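Local coordinates for protein aspartate--tRNA(Asp/Asn) ligase (Thermus thermophilus, PDB 1N9W) that charges both tRNA(Asp) and tRNA(Asn) with aspartate, activating the amino acid with ATP before transferring it to the tRNA acceptor end, at residues Arg2-Leu8 with Asp38-Val43; Gly20-Arg25 with Pro53-Leu59. All blocks are in the same frame, centred on the assembly; numbering follows the deposited sequence.

Interaction 1: residues Arg2-Leu8 with Asp38-Val43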
# COMPACT_ATOMS: atom_id res chain seq x y z
N ARG B 2 -26.40 -13.04 -4.18
CA ARG B 2 -26.08 -12.41 -2.91
C ARG B 2 -26.17 -10.90 -3.05
O ARG B 2 -25.58 -10.32 -3.96
CB ARG B 2 -24.68 -12.82 -2.43
CG ARG B 2 -24.43 -12.59 -0.93
CD ARG B 2 -23.70 -11.27 -0.62
NE ARG B 2 -23.54 -11.05 0.82
CZ ARG B 2 -22.46 -10.52 1.40
NH1 ARG B 2 -21.42 -10.16 0.66
NH2 ARG B 2 -22.41 -10.36 2.71
N VAL B 3 -26.93 -10.27 -2.16
CA VAL B 3 -27.10 -8.82 -2.17
C VAL B 3 -26.62 -8.22 -0.84
O VAL B 3 -26.90 -8.75 0.23
CB VAL B 3 -28.60 -8.43 -2.36
CG1 VAL B 3 -28.74 -6.92 -2.44
CG2 VAL B 3 -29.16 -9.10 -3.61
N LEU B 4 -25.89 -7.12 -0.92
CA LEU B 4 -25.39 -6.42 0.25
C LEU B 4 -26.51 -5.54 0.81
O LEU B 4 -27.41 -5.12 0.07
CB LEU B 4 -24.21 -5.55 -0.13
CG LEU B 4 -22.86 -6.25 -0.29
CD1 LEU B 4 -21.85 -5.35 -1.04
CD2 LEU B 4 -22.33 -6.57 1.11
N VAL B 5 -26.45 -5.26 2.10
CA VAL B 5 -27.44 -4.42 2.75
C VAL B 5 -27.60 -3.05 2.05
O VAL B 5 -28.71 -2.55 1.92
CB VAL B 5 -27.07 -4.20 4.24
CG1 VAL B 5 -28.00 -3.14 4.86
CG2 VAL B 5 -27.19 -5.52 4.99
N ARG B 6 -26.50 -2.47 1.59
CA ARG B 6 -26.61 -1.17 0.95
C ARG B 6 -27.36 -1.18 -0.39
O ARG B 6 -27.91 -0.16 -0.79
CB ARG B 6 -25.24 -0.52 0.76
CG ARG B 6 -24.27 -1.29 -0.12
CD ARG B 6 -23.09 -0.40 -0.48
NE ARG B 6 -22.01 -1.20 -1.07
CZ ARG B 6 -20.87 -1.48 -0.44
NH1 ARG B 6 -20.65 -1.01 0.79
NH2 ARG B 6 -19.97 -2.24 -1.04
N ASP B 7 -27.39 -2.32 -1.07
CA ASP B 7 -28.06 -2.38 -2.36
C ASP B 7 -29.48 -2.93 -2.28
O ASP B 7 -30.17 -3.06 -3.30
CB ASP B 7 -27.23 -3.21 -3.33
CG ASP B 7 -25.82 -2.71 -3.46
OD1 ASP B 7 -25.64 -1.50 -3.68
OD2 ASP B 7 -24.87 -3.53 -3.33
N LEU B 8 -29.94 -3.25 -1.08
CA LEU B 8 -31.27 -3.81 -0.94
C LEU B 8 -32.37 -2.89 -1.49
O LEU B 8 -33.41 -3.38 -1.94
CB LEU B 8 -31.56 -4.17 0.52
CG LEU B 8 -30.70 -5.31 1.09
CD1 LEU B 8 -31.02 -5.46 2.59
CD2 LEU B 8 -30.97 -6.63 0.35
N ASP B 38 -23.78 -6.79 7.43
CA ASP B 38 -22.69 -7.23 6.59
C ASP B 38 -21.71 -6.06 6.52
O ASP B 38 -21.84 -5.10 7.28
CB ASP B 38 -23.19 -7.76 5.21
CG ASP B 38 -23.97 -6.74 4.40
OD1 ASP B 38 -23.74 -5.53 4.60
OD2 ASP B 38 -24.79 -7.16 3.54
N ARG B 39 -20.70 -6.15 5.65
CA ARG B 39 -19.71 -5.10 5.57
C ARG B 39 -20.28 -3.76 5.14
O ARG B 39 -19.63 -2.73 5.28
CB ARG B 39 -18.57 -5.52 4.62
CG ARG B 39 -18.98 -5.86 3.18
CD ARG B 39 -17.77 -6.32 2.36
NE ARG B 39 -18.04 -6.41 0.94
CZ ARG B 39 -18.55 -7.48 0.34
NH1 ARG B 39 -18.85 -8.56 1.03
NH2 ARG B 39 -18.76 -7.45 -0.97
N SER B 40 -21.52 -3.76 4.66
CA SER B 40 -22.15 -2.52 4.19
C SER B 40 -23.24 -1.96 5.10
O SER B 40 -23.77 -0.89 4.83
CB SER B 40 -22.72 -2.70 2.78
OG SER B 40 -23.90 -3.49 2.83
N GLY B 41 -23.58 -2.67 6.17
CA GLY B 41 -24.61 -2.15 7.06
C GLY B 41 -25.45 -3.19 7.78
O GLY B 41 -25.08 -4.36 7.85
N VAL B 42 -26.58 -2.75 8.34
CA VAL B 42 -27.46 -3.67 9.05
C VAL B 42 -28.87 -3.68 8.46
O VAL B 42 -29.37 -2.66 7.98
CB VAL B 42 -27.58 -3.32 10.57
CG1 VAL B 42 -26.20 -3.33 11.23
CG2 VAL B 42 -28.25 -1.96 10.76
N VAL B 43 -29.50 -4.84 8.50
CA VAL B 43 -30.85 -4.99 8.00
C VAL B 43 -31.67 -5.88 8.94
O VAL B 43 -31.17 -6.85 9.51
CB VAL B 43 -30.87 -5.59 6.57
CG1 VAL B 43 -30.34 -7.03 6.58
CG2 VAL B 43 -32.28 -5.53 6.02
O HOH W 1 -25.58 -9.65 2.34
O HOH W 2 -19.78 -10.22 -1.91
O HOH W 3 -18.08 -3.33 0.89

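Interaction 2: residues Gly20-Arg25 with Pro53-Leu59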
# COMPACT_ATOMS: atom_id res chain seq x y z
N GLY B 20 -23.96 -12.50 6.47
CA GLY B 20 -23.51 -11.55 7.49
C GLY B 20 -23.48 -12.16 8.87
O GLY B 20 -23.42 -13.38 9.02
N PHE B 21 -23.52 -11.31 9.90
CA PHE B 21 -23.50 -11.77 11.29
C PHE B 21 -24.70 -11.28 12.05
O PHE B 21 -25.17 -10.16 11.83
CB PHE B 21 -22.25 -11.27 12.01
CG PHE B 21 -20.96 -11.68 11.37
CD1 PHE B 21 -20.43 -10.95 10.31
CD2 PHE B 21 -20.28 -12.81 11.81
CE1 PHE B 21 -19.25 -11.34 9.70
CE2 PHE B 21 -19.10 -13.21 11.20
CZ PHE B 21 -18.58 -12.48 10.15
N LEU B 22 -25.20 -12.10 12.97
CA LEU B 22 -26.35 -11.71 13.77
C LEU B 22 -25.99 -10.59 14.76
O LEU B 22 -25.37 -10.84 15.79
CB LEU B 22 -26.87 -12.94 14.52
CG LEU B 22 -28.13 -12.82 15.39
CD1 LEU B 22 -29.32 -12.33 14.56
CD2 LEU B 22 -28.42 -14.19 15.99
N HIS B 23 -26.37 -9.36 14.43
CA HIS B 23 -26.07 -8.21 15.28
C HIS B 23 -26.83 -8.37 16.61
O HIS B 23 -26.24 -8.24 17.68
CB HIS B 23 -26.47 -6.91 14.58
CG HIS B 23 -25.75 -5.70 15.09
ND1 HIS B 23 -24.41 -5.48 14.87
CD2 HIS B 23 -26.19 -4.64 15.82
CE1 HIS B 23 -24.05 -4.35 15.44
NE2 HIS B 23 -25.11 -3.82 16.03
N TRP B 24 -28.14 -8.62 16.54
CA TRP B 24 -28.96 -8.89 17.72
C TRP B 24 -30.22 -9.63 17.32
O TRP B 24 -30.52 -9.79 16.13
CB TRP B 24 -29.32 -7.62 18.54
CG TRP B 24 -30.03 -6.51 17.82
CD1 TRP B 24 -29.52 -5.28 17.54
CD2 TRP B 24 -31.36 -6.52 17.28
NE1 TRP B 24 -30.44 -4.51 16.87
CE2 TRP B 24 -31.58 -5.25 16.69
CE3 TRP B 24 -32.39 -7.47 17.24
CZ2 TRP B 24 -32.79 -4.92 16.06
CZ3 TRP B 24 -33.59 -7.14 16.62
CH2 TRP B 24 -33.78 -5.87 16.04
N ARG B 25 -30.95 -10.08 18.32
CA ARG B 25 -32.18 -10.84 18.11
C ARG B 25 -33.21 -10.46 19.16
O ARG B 25 -32.88 -10.02 20.26
CB ARG B 25 -31.86 -12.34 18.20
CG ARG B 25 -31.23 -12.74 19.55
CD ARG B 25 -30.78 -14.20 19.66
NE ARG B 25 -30.44 -14.51 21.06
CZ ARG B 25 -30.16 -15.72 21.54
NH1 ARG B 25 -30.17 -16.79 20.75
NH2 ARG B 25 -29.88 -15.85 22.83
N PRO B 53 -29.72 -18.85 17.06
CA PRO B 53 -28.34 -19.01 17.53
C PRO B 53 -27.96 -17.74 18.29
O PRO B 53 -28.74 -16.79 18.31
CB PRO B 53 -27.56 -19.15 16.23
CG PRO B 53 -28.29 -18.19 15.32
CD PRO B 53 -29.76 -18.45 15.65
N LEU B 54 -26.79 -17.72 18.92
CA LEU B 54 -26.36 -16.55 19.69
C LEU B 54 -25.92 -15.38 18.80
O LEU B 54 -25.68 -15.55 17.61
CB LEU B 54 -25.20 -16.91 20.64
CG LEU B 54 -25.51 -17.76 21.88
CD1 LEU B 54 -24.21 -18.23 22.59
CD2 LEU B 54 -26.37 -16.93 22.83
N PRO B 55 -25.84 -14.17 19.38
CA PRO B 55 -25.41 -13.00 18.61
C PRO B 55 -23.99 -13.25 18.11
O PRO B 55 -23.21 -13.98 18.75
CB PRO B 55 -25.48 -11.87 19.63
CG PRO B 55 -26.59 -12.30 20.54
CD PRO B 55 -26.36 -13.78 20.70
N GLU B 56 -23.66 -12.64 16.98
CA GLU B 56 -22.36 -12.76 16.32
C GLU B 56 -22.17 -14.09 15.58
O GLU B 56 -21.05 -14.45 15.22
CB GLU B 56 -21.20 -12.52 17.31
CG GLU B 56 -20.99 -11.04 17.67
CD GLU B 56 -21.03 -10.10 16.46
OE1 GLU B 56 -20.38 -10.39 15.43
OE2 GLU B 56 -21.72 -9.05 16.54
N SER B 57 -23.25 -14.83 15.38
CA SER B 57 -23.16 -16.08 14.62
C SER B 57 -23.14 -15.64 13.16
O SER B 57 -23.76 -14.63 12.81
CB SER B 57 -24.37 -16.98 14.88
OG SER B 57 -24.24 -17.71 16.09
N ALA B 58 -22.42 -16.37 12.32
CA ALA B 58 -22.38 -16.05 10.90
C ALA B 58 -23.60 -16.71 10.27
O ALA B 58 -23.87 -17.88 10.52
CB ALA B 58 -21.10 -16.59 10.27
N LEU B 59 -24.34 -15.94 9.48
CA LEU B 59 -25.56 -16.46 8.87
C LEU B 59 -25.73 -16.21 7.37
O LEU B 59 -25.08 -15.36 6.77
CB LEU B 59 -26.78 -15.81 9.53
CG LEU B 59 -26.96 -15.71 11.03
CD1 LEU B 59 -28.21 -14.90 11.27
CD2 LEU B 59 -27.08 -17.09 11.65
O HOH W 4 -23.63 -8.55 18.36

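Interaction 1: residues Arg2-Leu8 with Asp38-Val43
Val5 and Gly41 face each other with CA atoms 5.6 Å apart, where the irregular N-terminal segment Arg2-Leu8 lies against a type I beta turn, Asp38-Gly41, that joins strands 31-38 and 41-47 of the OB-fold anticodon-binding domain. Within it lies an Asx turn: Asp38 OD1 accepts from the Ser40 backbone N, and also from Ser40 OG, both reaching it from the same face of the carboxylate. That double grip fixes the rotation of the carboxylate and leaves OD2 turned to the N-terminal segment, where the syn lone pair takes the Val5 N-H (N to OD2 2.9 Å, 151° at the hydrogen). One residue on, Arg6 N donates to Ser40 OG over 3.1 Å.

Val5 CG2 rests on the carboxylate, while its CG1, anti to the backbone N (chi1 171°), reaches Val42 O at 3.4 Å. A CB on Gly41 would come tight against Val5 CG1, and at these backbone angles it would also jam against the carbonyl O of Ser40. Leu8 and Val43 cross at about a right angle, Leu8 CD1 meeting Val43 CG2 at 3.7 Å.

Leu4 CD2 sits over the centre of the Arg39 guanidinium and, nearer the rim, over a face of that of Arg2. Arg2 NH1 comes 3.0 Å from Arg39 NH1, two donors with no bond between them and their guanidinium planes 48° apart; this closeness of like charges is probably eased by Glu191 of the second subunit, which forms a salt bridge with Arg39 and a long, weak ion pair with Arg2, whose NH2 also bonds Leu19 O; Asp143 of that subunit pairs with Arg6 and Arg39. A water accepts from Arg6 NH2 at 2.9 Å and, weakly, from Arg39 NE.

Interaction 2: residues Gly20-Arg25 with Pro53-Leu59
An antiparallel strand pairing, running on into a type II turn, joins Gly20-Arg25 to Pro53-Leu59. Gly20 and Leu59 form a hydrogen-bonded pair, with Leu59 N to Gly20 O at 2.8 Å, nearly straight (175°); Phe21 and Ala58 follow as a non-hydrogen-bonded pair, Phe21 CE2 4.0 Å from Ala58 CB. At the turn Leu54-Ser57, Leu22 N donates to Ser57 O, and Glu56 N reaches Leu22 O on a lone pair in the carbonyl plane. This joins strands 15-28 and 58-67 of the OB-fold barrel; in its pairing with strand 31-38, strand 15-28 carries a classic beta bulge, His23 and Trp24 both facing Leu35.

Leu22 CG stands anti to the backbone N (chi1 -177°), which carries CD2 to Pro53 O and Leu54 O, 3.5 Å from each. The Phe21 ring meets Phe223 of the second subunit edge-to-face.

Arg25 has Leu54 CA and Pro55 CD over one guanidinium face, both toward its rim, while NH1 makes a weak hydrogen bond to Pro53 O (2.8 Å, 118°). An alanine here removes the guanidinium, which would probably leave Pro53 O without this donor and open a gap beside Leu54. A water bridges His23 O and Glu56 OE2, while Glu56 OE1 salt-bridges Arg37 and Arg117.

From the N terminus, Arg2-Leu8 comes first, ahead of strand 15-28, which carries Gly20-Arg25. The chain then passes through strand 31-38 to Asp38-Val43, closing interaction 1 across a 29-residue gap. It goes on through strand 41-47 to Pro53-Leu59, which closes interaction 2 over 27 residues. The segments alternate, so the two loops cross instead of nesting. Interaction 1 ties the N-terminal segment to the turn between strands 31-38 and 41-47; interaction 2 ties the first strand to the entry of strand 58-67. Their centres lie 14 Å apart, with nearest atoms about 4 Å apart, and both border the second subunit of the homodimer.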